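Mgp-operon protein 3 (Mycoplasma pneumoniae, PDB 6RJ1) probably acts as a surface adhesin subunit that works with the adhesin P1 in attaching this human pathogen to sugars on host cells. Local coordinates at residues 161-166 with 229-234; 165-170 with 653-658; 177-182 with 225-230; 448-453 with 474-479; 533-538 with 557-562. One frame throughout, in Å; residues are numbered along the deposited sequence.

Interaction 1 (161-166 with 229-234); sequences LQDLLV and YRKLNE
Val166 and Arg230 pair across two antiparallel strands, 165-167 and 229-230. Val166 N donates to Arg230 O at 2.8 Å, and Arg230 N donates back to Val166 O. Just beyond this hydrogen-bonded pair, the CA of Lys231 comes within 3.4 Å of Leu164 O, its hydrogen aimed almost straight at the oxygen. The tight part of the contact is apolar and buried. Leu165 CG lies 3.9 Å from Tyr229 CB, and the two side chains cross at about a right angle. Leu232 divides its methyls: CD2 sits 3.8 Å from Leu161 CB in helix 157-163, while CD1 lies 4.0 Å from Leu164 CD2. Phe66 of strand 64-66 also packs on Leu161 and Leu232.

The looser side, with partly exposed Gln162 and Lys231, is polar. Lys231 opens a type I turn to Glu234 and gives its N-H to Glu234 OE1, from above the carboxylate plane. Its side chain leaves with CG anti to the carbonyl carbon (chi1 -77°) and then runs extended, CG passing the Leu165 CD1 methyl. Lys231 NZ reaches Gln162 O at 3.0 Å. Lys231 NZ also makes a 3.2 Å salt bridge to Asp163 OD1 on that oxygen's anti lone pair, and the two side chains lie side by side, pointing the same way. Asp163 OD2 turns to Ser526 OG. With the Gln162 carbonyl and the Asp163 carboxylate both facing NZ, the surroundings are consistent with a charged ammonium group, and the buried Asp163 carboxylate is probably stabilised in its ionised form.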
# COMPACT_ATOMS: atom_id res chain seq x y z
N LEU A 161 4.83 10.37 16.86
CA LEU A 161 3.57 9.67 17.09
C LEU A 161 2.55 10.51 17.85
O LEU A 161 1.35 10.36 17.62
CB LEU A 161 3.81 8.32 17.77
CG LEU A 161 4.65 7.31 16.97
CD1 LEU A 161 5.06 6.14 17.83
CD2 LEU A 161 3.92 6.84 15.70
N GLN A 162 3.02 11.43 18.69
CA GLN A 162 2.17 12.34 19.46
C GLN A 162 1.40 13.28 18.54
O GLN A 162 0.24 13.59 18.83
CB GLN A 162 2.99 13.16 20.45
CG GLN A 162 3.44 12.40 21.66
CD GLN A 162 3.83 13.34 22.76
OE1 GLN A 162 3.06 13.60 23.69
NE2 GLN A 162 5.05 13.87 22.68
N ASP A 163 2.03 13.70 17.44
CA ASP A 163 1.45 14.63 16.48
C ASP A 163 1.03 13.99 15.17
O ASP A 163 0.44 14.66 14.32
CB ASP A 163 2.41 15.79 16.21
CG ASP A 163 2.39 16.89 17.26
OD1 ASP A 163 1.35 17.05 17.94
OD2 ASP A 163 3.42 17.62 17.37
N LEU A 164 1.33 12.69 14.99
CA LEU A 164 1.00 11.96 13.76
C LEU A 164 -0.49 11.95 13.44
O LEU A 164 -1.33 11.65 14.30
CB LEU A 164 1.55 10.52 13.78
CG LEU A 164 1.40 9.71 12.49
CD1 LEU A 164 2.40 10.14 11.44
CD2 LEU A 164 1.51 8.24 12.77
N LEU A 165 -0.78 12.28 12.18
CA LEU A 165 -2.11 12.32 11.58
C LEU A 165 -2.19 11.22 10.53
O LEU A 165 -1.29 11.12 9.70
CB LEU A 165 -2.31 13.68 10.92
CG LEU A 165 -3.28 14.67 11.57
CD1 LEU A 165 -3.11 14.75 13.06
CD2 LEU A 165 -3.09 16.04 10.97
N VAL A 166 -3.24 10.38 10.58
CA VAL A 166 -3.45 9.32 9.59
C VAL A 166 -4.80 9.55 8.91
O VAL A 166 -5.81 9.77 9.58
CB VAL A 166 -3.33 7.88 10.17
CG1 VAL A 166 -3.38 6.82 9.06
CG2 VAL A 166 -2.05 7.70 11.00
N TYR A 229 -8.40 13.15 8.96
CA TYR A 229 -7.02 12.92 9.35
C TYR A 229 -7.13 12.85 10.85
O TYR A 229 -7.71 13.75 11.47
CB TYR A 229 -6.10 14.07 8.92
CG TYR A 229 -5.70 14.00 7.47
CD1 TYR A 229 -4.65 13.18 7.06
CD2 TYR A 229 -6.39 14.73 6.50
CE1 TYR A 229 -4.28 13.10 5.71
CE2 TYR A 229 -6.03 14.66 5.16
CZ TYR A 229 -4.97 13.85 4.77
OH TYR A 229 -4.62 13.79 3.43
N ARG A 230 -6.69 11.74 11.44
CA ARG A 230 -6.85 11.60 12.88
C ARG A 230 -5.55 11.21 13.59
O ARG A 230 -4.67 10.60 12.99
CB ARG A 230 -7.99 10.61 13.22
CG ARG A 230 -9.39 11.02 12.77
CD ARG A 230 -10.03 12.05 13.68
NE ARG A 230 -11.37 12.44 13.24
CZ ARG A 230 -11.63 13.44 12.40
NH1 ARG A 230 -12.88 13.72 12.06
NH2 ARG A 230 -10.64 14.16 11.89
N LYS A 231 -5.46 11.57 14.88
CA LYS A 231 -4.35 11.21 15.74
C LYS A 231 -4.54 9.75 16.18
O LYS A 231 -5.63 9.20 16.04
CB LYS A 231 -4.27 12.15 16.95
CG LYS A 231 -3.68 13.52 16.62
CD LYS A 231 -3.11 14.19 17.86
CE LYS A 231 -2.26 15.39 17.49
NZ LYS A 231 -1.59 15.98 18.68
N LEU A 232 -3.46 9.12 16.66
CA LEU A 232 -3.43 7.72 17.08
C LEU A 232 -4.58 7.29 18.00
O LEU A 232 -5.16 6.23 17.79
CB LEU A 232 -2.05 7.44 17.71
CG LEU A 232 -1.03 6.62 16.90
CD1 LEU A 232 -1.11 6.87 15.41
CD2 LEU A 232 0.36 6.87 17.41
N ASN A 233 -4.92 8.13 18.99
CA ASN A 233 -5.99 7.87 19.96
C ASN A 233 -7.37 8.40 19.51
O ASN A 233 -8.38 8.16 20.19
CB ASN A 233 -5.62 8.38 21.35
CG ASN A 233 -4.48 7.60 21.96
OD1 ASN A 233 -4.58 6.40 22.21
ND2 ASN A 233 -3.37 8.28 22.19
N GLU A 234 -7.41 9.10 18.36
CA GLU A 234 -8.65 9.61 17.78
C GLU A 234 -9.25 8.50 16.92
O GLU A 234 -8.57 7.51 16.64
CB GLU A 234 -8.38 10.88 16.94
CG GLU A 234 -8.23 12.15 17.76
CD GLU A 234 -7.80 13.40 17.02
OE1 GLU A 234 -7.47 13.32 15.81
OE2 GLU A 234 -7.78 14.48 17.66

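Interaction 2 (165-170 with 653-658)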
# COMPACT_ATOMS: atom_id res chain seq x y z
N LEU A 165 -0.78 12.28 12.18
CA LEU A 165 -2.11 12.32 11.58
C LEU A 165 -2.19 11.22 10.53
O LEU A 165 -1.29 11.12 9.70
CB LEU A 165 -2.31 13.68 10.92
CG LEU A 165 -3.28 14.67 11.57
CD1 LEU A 165 -3.11 14.75 13.06
CD2 LEU A 165 -3.09 16.04 10.97
N VAL A 166 -3.24 10.38 10.58
CA VAL A 166 -3.45 9.32 9.59
C VAL A 166 -4.80 9.55 8.91
O VAL A 166 -5.81 9.77 9.58
CB VAL A 166 -3.33 7.88 10.17
CG1 VAL A 166 -3.38 6.82 9.06
CG2 VAL A 166 -2.05 7.70 11.00
N GLU A 167 -4.81 9.52 7.58
CA GLU A 167 -6.02 9.69 6.78
C GLU A 167 -6.94 8.48 6.94
O GLU A 167 -6.45 7.35 7.00
CB GLU A 167 -5.65 9.85 5.30
CG GLU A 167 -6.77 10.40 4.43
CD GLU A 167 -6.62 10.20 2.94
OE1 GLU A 167 -5.58 9.64 2.51
OE2 GLU A 167 -7.53 10.60 2.19
N GLN A 168 -8.27 8.72 6.95
CA GLN A 168 -9.25 7.64 7.00
C GLN A 168 -9.05 6.74 5.76
O GLN A 168 -8.63 7.25 4.72
CB GLN A 168 -10.69 8.17 7.15
CG GLN A 168 -11.26 8.92 5.96
CD GLN A 168 -12.66 9.42 6.21
OE1 GLN A 168 -12.95 10.61 6.04
NE2 GLN A 168 -13.56 8.54 6.61
N PRO A 169 -9.21 5.40 5.86
CA PRO A 169 -8.93 4.56 4.69
C PRO A 169 -9.78 4.87 3.46
O PRO A 169 -10.93 5.30 3.58
CB PRO A 169 -9.14 3.13 5.21
CG PRO A 169 -9.07 3.24 6.68
CD PRO A 169 -9.64 4.57 7.00
N VAL A 170 -9.17 4.71 2.28
CA VAL A 170 -9.84 4.93 1.00
C VAL A 170 -10.66 3.66 0.74
O VAL A 170 -10.10 2.55 0.75
CB VAL A 170 -8.85 5.25 -0.15
CG1 VAL A 170 -9.59 5.38 -1.48
CG2 VAL A 170 -8.04 6.51 0.14
N LEU A 653 2.33 13.44 8.70
CA LEU A 653 1.00 13.08 8.24
C LEU A 653 1.10 11.91 7.24
O LEU A 653 1.87 11.98 6.28
CB LEU A 653 0.36 14.34 7.60
CG LEU A 653 -0.99 14.21 6.90
CD1 LEU A 653 -1.80 15.47 7.11
CD2 LEU A 653 -0.82 13.96 5.41
N ILE A 654 0.29 10.85 7.45
CA ILE A 654 0.23 9.68 6.57
C ILE A 654 -1.12 9.61 5.83
O ILE A 654 -2.18 9.67 6.45
CB ILE A 654 0.59 8.35 7.30
CG1 ILE A 654 2.04 8.39 7.88
CG2 ILE A 654 0.38 7.12 6.39
CD1 ILE A 654 2.33 7.39 8.97
N ASN A 655 -1.04 9.51 4.49
CA ASN A 655 -2.13 9.37 3.54
C ASN A 655 -2.41 7.89 3.32
O ASN A 655 -1.48 7.09 3.21
CB ASN A 655 -1.75 10.04 2.22
CG ASN A 655 -1.74 11.54 2.29
OD1 ASN A 655 -2.49 12.15 3.06
ND2 ASN A 655 -0.93 12.18 1.46
N ALA A 656 -3.69 7.52 3.26
CA ALA A 656 -4.13 6.15 3.07
C ALA A 656 -4.09 5.72 1.58
O ALA A 656 -4.92 4.91 1.15
CB ALA A 656 -5.53 5.98 3.65
N SER A 657 -3.10 6.23 0.81
CA SER A 657 -2.94 6.00 -0.63
C SER A 657 -1.48 6.24 -1.11
O SER A 657 -0.69 6.81 -0.36
CB SER A 657 -3.89 6.94 -1.38
OG SER A 657 -3.31 8.22 -1.57
N PRO A 658 -1.12 5.90 -2.39
CA PRO A 658 0.26 6.15 -2.85
C PRO A 658 0.57 7.61 -3.21
O PRO A 658 1.67 7.88 -3.72
CB PRO A 658 0.40 5.20 -4.06
CG PRO A 658 -0.83 4.37 -4.09
CD PRO A 658 -1.88 5.20 -3.44
O HOH W 1 -6.64 3.20 2.48
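Leu165 pairs with Leu653, and Val166 with Ile654, in parallel strands; Ile654 N donates to Leu165 O at 2.8 Å, and Ile654 O then accepts from Glu167 N at 2.9 Å. Beside these bonds the Leu165 CD2 and Leu653 CD1 methyls meet at 4.1 Å, their side chains crossing obliquely.

The Glu167 side chain carries the contact onward. Glu167 CB stands 3.7 Å from Ile654 O and equally far from Ala656 N. CG is anti to the backbone N (chi1 -165°); the chain is extended beyond it, and Glu167 CD comes within 4.0 Å of Ala656 N. At the tip Glu167 OE1 accepts the N-H of Ala656 at 2.9 Å, on its anti side and 22° out of the carboxylate plane. The same oxygen bonds to Tyr662 OH, while OE2 forms salt bridges with Arg181 and Arg227.

Strand 165-167 is an inner strand of a mixed sheet, parallel to strand 650-654 on one side and antiparallel to strand 229-230 on the other.

Past the strands the two segments stay close through Ala656, whose CB rests 3.5 Å from Gln168 O. Val170 CG2 touches Ala656 O. A water accepts from Val170 N and donates to Ala656 O at 2.8 Å, bridging the two backbones.

Interaction 3 (177-182 with 225-230); sequences AGLARV and KGRAYR
Leu179 O is held twice by the guanidinium of Arg181: Arg181 NE donates to it at 3.0 Å from above the carbonyl plane, and NH1 adds a weak bond. The Arg181 chain, bent at chi2 and chi3, thus folds back on its own segment and there meets Arg227. Arg227 approaches with its aliphatic part: CG lies over one face of the Arg181 guanidinium, 3.4 Å from Arg181 NH2. Tyr229 OH lies over the opposite face. Arg181 and Tyr229 reach toward each other tip to tip, with Arg181 NH2 3.4 Å from Tyr229 CE2 and the ring tilted 37° to the guanidinium.

The two guanidinium planes are turned 74° against each other, and Arg181 NH1 is 4.4 Å from Arg227 NE; both nitrogens face Glu167 OE2. On the helix side, Gly178 O sits 3.2 Å from Arg227 CD. Ser244 OG bonds both Gly178 O and Arg227 N, joining helix 176-179 to the run leading into strand 229-230. Tyr662 adds a cation-pi contact to Arg181, and Glu240 a salt bridge to Arg227 NH2. The shared Glu167 and the added Glu240 probably offset the repulsion between two buried positive charges.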
# COMPACT_ATOMS: atom_id res chain seq x y z
N ALA A 177 -13.58 13.33 -6.48
CA ALA A 177 -13.77 14.62 -5.79
C ALA A 177 -13.57 14.49 -4.27
O ALA A 177 -13.15 15.46 -3.62
CB ALA A 177 -15.15 15.18 -6.09
N GLY A 178 -13.83 13.30 -3.74
CA GLY A 178 -13.61 12.97 -2.34
C GLY A 178 -12.13 13.02 -2.01
O GLY A 178 -11.78 13.38 -0.89
N LEU A 179 -11.25 12.68 -2.97
CA LEU A 179 -9.80 12.75 -2.76
C LEU A 179 -9.24 14.18 -2.91
O LEU A 179 -8.19 14.48 -2.35
CB LEU A 179 -9.06 11.80 -3.73
CG LEU A 179 -8.90 10.30 -3.37
CD1 LEU A 179 -8.98 10.03 -1.86
CD2 LEU A 179 -9.83 9.45 -4.15
N ALA A 180 -9.95 15.04 -3.67
CA ALA A 180 -9.57 16.42 -3.97
C ALA A 180 -9.58 17.37 -2.77
O ALA A 180 -10.63 17.59 -2.16
CB ALA A 180 -10.44 16.98 -5.10
N ARG A 181 -8.42 17.95 -2.45
CA ARG A 181 -8.23 18.90 -1.35
C ARG A 181 -7.83 20.24 -1.95
O ARG A 181 -7.01 20.27 -2.87
CB ARG A 181 -7.09 18.38 -0.43
CG ARG A 181 -7.50 17.84 0.95
CD ARG A 181 -8.55 16.73 0.99
NE ARG A 181 -8.09 15.44 0.49
CZ ARG A 181 -7.97 14.34 1.24
NH1 ARG A 181 -7.60 13.19 0.69
NH2 ARG A 181 -8.22 14.39 2.54
N VAL A 182 -8.37 21.36 -1.43
CA VAL A 182 -8.04 22.71 -1.90
C VAL A 182 -6.53 22.96 -1.83
O VAL A 182 -5.89 22.63 -0.83
CB VAL A 182 -8.88 23.84 -1.22
CG1 VAL A 182 -8.45 25.22 -1.70
CG2 VAL A 182 -10.38 23.63 -1.47
N LYS A 225 -10.77 21.13 5.56
CA LYS A 225 -11.94 20.42 5.02
C LYS A 225 -11.51 19.07 4.45
O LYS A 225 -10.31 18.82 4.27
CB LYS A 225 -12.61 21.26 3.90
CG LYS A 225 -13.28 22.53 4.40
CD LYS A 225 -13.94 23.30 3.26
CE LYS A 225 -14.94 24.32 3.76
NZ LYS A 225 -14.30 25.47 4.44
N GLY A 226 -12.51 18.22 4.16
CA GLY A 226 -12.30 16.92 3.54
C GLY A 226 -12.24 15.71 4.43
O GLY A 226 -12.60 15.76 5.61
N ARG A 227 -11.76 14.59 3.84
CA ARG A 227 -11.55 13.27 4.47
C ARG A 227 -10.79 13.44 5.78
O ARG A 227 -9.86 14.25 5.86
CB ARG A 227 -10.78 12.30 3.57
CG ARG A 227 -10.99 12.45 2.06
CD ARG A 227 -11.44 11.16 1.40
NE ARG A 227 -10.54 10.06 1.70
CZ ARG A 227 -10.93 8.88 2.16
NH1 ARG A 227 -10.04 7.95 2.45
NH2 ARG A 227 -12.22 8.61 2.31
N ALA A 228 -11.21 12.69 6.80
CA ALA A 228 -10.63 12.78 8.12
C ALA A 228 -9.17 12.36 8.21
O ALA A 228 -8.76 11.38 7.58
CB ALA A 228 -11.45 12.00 9.11
N TYR A 229 -8.40 13.15 8.96
CA TYR A 229 -7.02 12.92 9.35
C TYR A 229 -7.13 12.85 10.85
O TYR A 229 -7.71 13.75 11.47
CB TYR A 229 -6.10 14.07 8.92
CG TYR A 229 -5.70 14.00 7.47
CD1 TYR A 229 -4.65 13.18 7.06
CD2 TYR A 229 -6.39 14.73 6.50
CE1 TYR A 229 -4.28 13.10 5.71
CE2 TYR A 229 -6.03 14.66 5.16
CZ TYR A 229 -4.97 13.85 4.77
OH TYR A 229 -4.62 13.79 3.43
N ARG A 230 -6.69 11.74 11.44
CA ARG A 230 -6.85 11.60 12.88
C ARG A 230 -5.55 11.21 13.59
O ARG A 230 -4.67 10.60 12.99
CB ARG A 230 -7.99 10.61 13.22
CG ARG A 230 -9.39 11.02 12.77
CD ARG A 230 -10.03 12.05 13.68
NE ARG A 230 -11.37 12.44 13.24
CZ ARG A 230 -11.63 13.44 12.40
NH1 ARG A 230 -12.88 13.72 12.06
NH2 ARG A 230 -10.64 14.16 11.89

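Interaction 4 (448-453 with 474-479); sequences TQLYHT and PSLWYW
A helix-on-sheet packing sets Leu450 and Tyr451 of helix 446-454 against Trp477 and Trp479 of strand 477-482, an inner strand of an eight-stranded mixed sheet. This strand falls in the MgpC adhesin region, whose family is grouped with the beta-propellers. The short axes run 37° apart and 10.0 Å from each other at closest approach.

Trp477 takes the crowded position, CG between the backbone N and the carbonyl carbon (chi1 54°). Two atoms of its six-membered ring, CZ2 and CH2, touch the helix. Trp477 CH2 meets Leu450 CB at 3.8 Å. Trp477 CZ2 comes 3.7 Å from Tyr451 N, and Tyr451 CA lies at the ring edge, in plane. A water sits over the centre of the indole; it accepts from Leu476 N at 2.8 Å and donates weakly to Leu450 O.

Tyr451 and Trp479 cross at about a right angle, their ring planes 85° apart, with Tyr451 CE1 3.6 Å from Trp479 CH2. The polar tips are held elsewhere: Tyr451 OH bonds to Leu134 O and Ser113 N, and Trp479 NE1 to Ala135 O. Leu450 CD2 also approaches Leu476 CD1 at 4.2 Å. Thr453 OG1 donates to Gln449 O within the helix, and a second water bridges helix and loop, donating to Thr453 OG1 at 2.7 Å and to Pro474 O at 2.9 Å.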
# COMPACT_ATOMS: atom_id res chain seq x y z
N THR A 448 -5.57 1.18 17.03
CA THR A 448 -6.21 -0.14 17.10
C THR A 448 -6.42 -0.66 15.67
O THR A 448 -6.09 -1.82 15.38
CB THR A 448 -7.54 -0.02 17.87
OG1 THR A 448 -7.27 0.47 19.17
CG2 THR A 448 -8.30 -1.34 17.93
N GLN A 449 -6.94 0.21 14.77
CA GLN A 449 -7.20 -0.10 13.37
C GLN A 449 -5.92 -0.44 12.65
O GLN A 449 -5.93 -1.34 11.83
CB GLN A 449 -7.92 1.04 12.63
CG GLN A 449 -9.23 1.51 13.27
CD GLN A 449 -10.39 0.56 13.18
OE1 GLN A 449 -10.28 -0.61 12.79
NE2 GLN A 449 -11.56 1.07 13.54
N LEU A 450 -4.83 0.27 12.98
CA LEU A 450 -3.52 0.01 12.40
C LEU A 450 -2.99 -1.35 12.89
O LEU A 450 -2.40 -2.08 12.09
CB LEU A 450 -2.51 1.13 12.69
CG LEU A 450 -2.76 2.48 12.02
CD1 LEU A 450 -1.93 3.57 12.66
CD2 LEU A 450 -2.51 2.43 10.53
N TYR A 451 -3.24 -1.72 14.17
CA TYR A 451 -2.81 -3.02 14.65
C TYR A 451 -3.56 -4.16 13.95
O TYR A 451 -2.93 -5.07 13.41
CB TYR A 451 -2.88 -3.16 16.19
CG TYR A 451 -2.47 -4.54 16.66
CD1 TYR A 451 -1.12 -4.89 16.76
CD2 TYR A 451 -3.42 -5.53 16.91
CE1 TYR A 451 -0.74 -6.18 17.13
CE2 TYR A 451 -3.05 -6.82 17.26
CZ TYR A 451 -1.71 -7.14 17.38
OH TYR A 451 -1.35 -8.41 17.75
N HIS A 452 -4.91 -4.09 13.96
CA HIS A 452 -5.80 -5.09 13.34
C HIS A 452 -5.53 -5.28 11.85
O HIS A 452 -5.48 -6.42 11.39
CB HIS A 452 -7.27 -4.73 13.59
CG HIS A 452 -8.21 -5.84 13.28
ND1 HIS A 452 -8.91 -5.88 12.10
CD2 HIS A 452 -8.55 -6.92 14.02
CE1 HIS A 452 -9.66 -6.97 12.15
NE2 HIS A 452 -9.47 -7.63 13.29
N THR A 453 -5.32 -4.19 11.09
CA THR A 453 -5.01 -4.27 9.66
C THR A 453 -3.56 -4.74 9.39
O THR A 453 -3.32 -5.36 8.37
CB THR A 453 -5.35 -2.96 8.91
OG1 THR A 453 -4.69 -1.85 9.53
CG2 THR A 453 -6.85 -2.71 8.82
N PRO A 474 -2.76 1.55 4.97
CA PRO A 474 -1.31 1.63 5.21
C PRO A 474 -0.91 1.03 6.56
O PRO A 474 -1.67 1.09 7.53
CB PRO A 474 -1.02 3.13 5.15
CG PRO A 474 -2.30 3.78 5.50
CD PRO A 474 -3.36 2.90 4.92
N SER A 475 0.27 0.38 6.60
CA SER A 475 0.81 -0.26 7.79
C SER A 475 2.14 0.38 8.16
O SER A 475 2.98 0.61 7.29
CB SER A 475 0.92 -1.77 7.59
OG SER A 475 1.80 -2.11 6.54
N LEU A 476 2.32 0.69 9.45
CA LEU A 476 3.49 1.36 9.99
C LEU A 476 4.55 0.42 10.54
O LEU A 476 5.66 0.85 10.87
CB LEU A 476 3.04 2.38 11.06
CG LEU A 476 2.65 3.79 10.57
CD1 LEU A 476 1.34 3.78 9.75
CD2 LEU A 476 2.46 4.72 11.73
N TRP A 477 4.22 -0.88 10.64
CA TRP A 477 5.13 -1.88 11.19
C TRP A 477 4.94 -3.26 10.57
O TRP A 477 3.98 -3.49 9.84
CB TRP A 477 5.01 -1.93 12.73
CG TRP A 477 3.60 -2.14 13.19
CD1 TRP A 477 2.90 -3.31 13.20
CD2 TRP A 477 2.71 -1.14 13.70
NE1 TRP A 477 1.64 -3.11 13.71
CE2 TRP A 477 1.49 -1.78 14.01
CE3 TRP A 477 2.83 0.24 13.95
CZ2 TRP A 477 0.39 -1.09 14.54
CZ3 TRP A 477 1.74 0.92 14.47
CH2 TRP A 477 0.54 0.26 14.76
N TYR A 478 5.87 -4.19 10.86
CA TYR A 478 5.85 -5.57 10.36
C TYR A 478 6.53 -6.49 11.36
O TYR A 478 7.33 -6.03 12.17
CB TYR A 478 6.52 -5.66 8.98
CG TYR A 478 8.00 -5.29 8.99
CD1 TYR A 478 8.41 -3.96 8.97
CD2 TYR A 478 8.98 -6.28 9.00
CE1 TYR A 478 9.76 -3.62 8.97
CE2 TYR A 478 10.33 -5.96 9.00
CZ TYR A 478 10.72 -4.62 8.98
OH TYR A 478 12.05 -4.29 8.97
N TRP A 479 6.24 -7.78 11.30
CA TRP A 479 6.82 -8.75 12.22
C TRP A 479 7.84 -9.67 11.59
O TRP A 479 7.70 -10.05 10.43
CB TRP A 479 5.72 -9.60 12.86
CG TRP A 479 5.05 -8.93 14.01
CD1 TRP A 479 5.41 -8.99 15.32
CD2 TRP A 479 3.89 -8.08 13.95
NE1 TRP A 479 4.55 -8.23 16.09
CE2 TRP A 479 3.60 -7.68 15.27
CE3 TRP A 479 3.07 -7.63 12.90
CZ2 TRP A 479 2.52 -6.84 15.57
CZ3 TRP A 479 2.00 -6.80 13.21
CH2 TRP A 479 1.73 -6.41 14.53
O HOH W 2 0.22 -0.36 11.03
O HOH W 3 -2.07 -1.30 9.13

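Interaction 5 (533-538 with 557-562); sequences LTQPAY and AGAVGY
Gln535 reaches Ala557 through two torsions: CG is anti to the backbone N (chi1 177°), and a bend at chi2 (59°) carries CD toward 557-562. The contact joins the loop entering strand 538-546 to strand 549-563, its antiparallel neighbour in a mixed sheet of the MgpC adhesin region.

The amide is set by Ala537 of its own segment. Gln535 NE2 donates to Ala537 O at 2.8 Å, in the carbonyl plane and on a lone pair, with the acceptor close to the plane of the amide. Gln535 NE2 also makes a weak bond of 2.9 Å to Ala557 O, bent to 126° at the hydrogen. Ala557 N donates at 3.3 Å to Ala537 O, from above the carbonyl plane, so this one oxygen takes an N-H from each segment. Gln535 OE1 has a weak bond of its own to Lys556 NZ.

Small apolar groups fill the rest. The Ala537 and Ala557 CB methyls touch at 3.8 Å, while Ile654 of strand 650-654 packs on Pro536 and Ala537. Farther along, the Ala559 CB methyl meets the proline ring, 3.6 Å from Pro536 CD and 3.7 Å from Pro536 CG.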
# COMPACT_ATOMS: atom_id res chain seq x y z
N LEU A 533 14.23 9.65 11.01
CA LEU A 533 13.54 8.44 10.61
C LEU A 533 13.26 8.44 9.10
O LEU A 533 13.42 9.47 8.45
CB LEU A 533 12.27 8.24 11.46
CG LEU A 533 12.49 8.10 12.98
CD1 LEU A 533 11.24 8.38 13.75
CD2 LEU A 533 13.06 6.73 13.37
N THR A 534 12.92 7.27 8.53
CA THR A 534 12.69 7.16 7.10
C THR A 534 11.18 6.95 6.82
O THR A 534 10.35 7.25 7.69
CB THR A 534 13.65 6.10 6.48
OG1 THR A 534 13.57 6.15 5.05
CG2 THR A 534 13.42 4.66 6.99
N GLN A 535 10.84 6.48 5.59
CA GLN A 535 9.47 6.24 5.14
C GLN A 535 8.70 5.38 6.17
O GLN A 535 9.15 4.28 6.51
CB GLN A 535 9.44 5.67 3.70
CG GLN A 535 8.05 5.31 3.13
CD GLN A 535 7.05 6.43 3.07
OE1 GLN A 535 7.39 7.59 2.80
NE2 GLN A 535 5.80 6.09 3.29
N PRO A 536 7.59 5.91 6.72
CA PRO A 536 6.87 5.20 7.79
C PRO A 536 5.81 4.18 7.38
O PRO A 536 5.49 3.32 8.19
CB PRO A 536 6.20 6.34 8.54
CG PRO A 536 5.82 7.28 7.44
CD PRO A 536 6.98 7.24 6.49
N ALA A 537 5.18 4.34 6.22
CA ALA A 537 4.06 3.48 5.85
C ALA A 537 4.10 2.93 4.44
O ALA A 537 4.67 3.54 3.53
CB ALA A 537 2.76 4.23 6.08
N TYR A 538 3.48 1.75 4.29
CA TYR A 538 3.36 1.03 3.03
C TYR A 538 2.00 0.36 2.90
O TYR A 538 1.39 -0.02 3.90
CB TYR A 538 4.50 -0.01 2.91
CG TYR A 538 5.88 0.60 2.84
CD1 TYR A 538 6.39 1.08 1.63
CD2 TYR A 538 6.66 0.77 3.99
CE1 TYR A 538 7.64 1.70 1.57
CE2 TYR A 538 7.90 1.39 3.94
CZ TYR A 538 8.40 1.84 2.72
OH TYR A 538 9.63 2.45 2.69
N ALA A 557 3.05 4.52 0.85
CA ALA A 557 1.91 5.34 1.26
C ALA A 557 2.41 6.80 1.35
O ALA A 557 3.59 7.02 1.65
CB ALA A 557 1.39 4.87 2.60
N GLY A 558 1.55 7.76 1.04
CA GLY A 558 1.90 9.17 1.09
C GLY A 558 2.24 9.61 2.50
O GLY A 558 1.42 9.45 3.40
N ALA A 559 3.47 10.09 2.73
CA ALA A 559 3.90 10.56 4.05
C ALA A 559 4.58 11.92 3.91
O ALA A 559 5.67 12.04 3.33
CB ALA A 559 4.81 9.54 4.70
N VAL A 560 3.90 12.95 4.40
CA VAL A 560 4.34 14.33 4.28
C VAL A 560 4.31 15.07 5.62
O VAL A 560 3.96 14.48 6.65
CB VAL A 560 3.54 15.08 3.17
CG1 VAL A 560 3.82 14.51 1.79
CG2 VAL A 560 2.04 15.09 3.47
N GLY A 561 4.68 16.35 5.60
CA GLY A 561 4.65 17.21 6.77
C GLY A 561 3.40 18.07 6.82
O GLY A 561 2.69 18.19 5.82
N TYR A 562 3.12 18.66 7.99
CA TYR A 562 1.99 19.57 8.17
C TYR A 562 2.32 20.62 9.22
O TYR A 562 3.01 20.31 10.20
CB TYR A 562 0.66 18.82 8.43
CG TYR A 562 0.40 18.37 9.85
CD1 TYR A 562 0.76 17.10 10.28
CD2 TYR A 562 -0.31 19.18 10.73
CE1 TYR A 562 0.48 16.66 11.57
CE2 TYR A 562 -0.58 18.77 12.03
CZ TYR A 562 -0.17 17.51 12.45
OH TYR A 562 -0.46 17.10 13.73

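From the N terminus, interaction 1 closes a loop of about sixty residues, bringing 229-234 back to 161-166. Interaction 3 lies almost wholly inside it, its second segment overlapping at Tyr229 and Arg230. Interaction 2 starts from the same strand as interaction 1 but closes a far longer loop at 653-658, within which interactions 3, 4 and 5 all nest. Interactions 4 and 5 follow in series and touch through Ser475 N and Tyr538 O. Strand 650-654 links interaction 2 to strand 549-563 of interaction 5, so 1, 2, 3 and 5 meet on one mixed sheet, while interaction 4 brings helix 446-454 and a second sheet alongside.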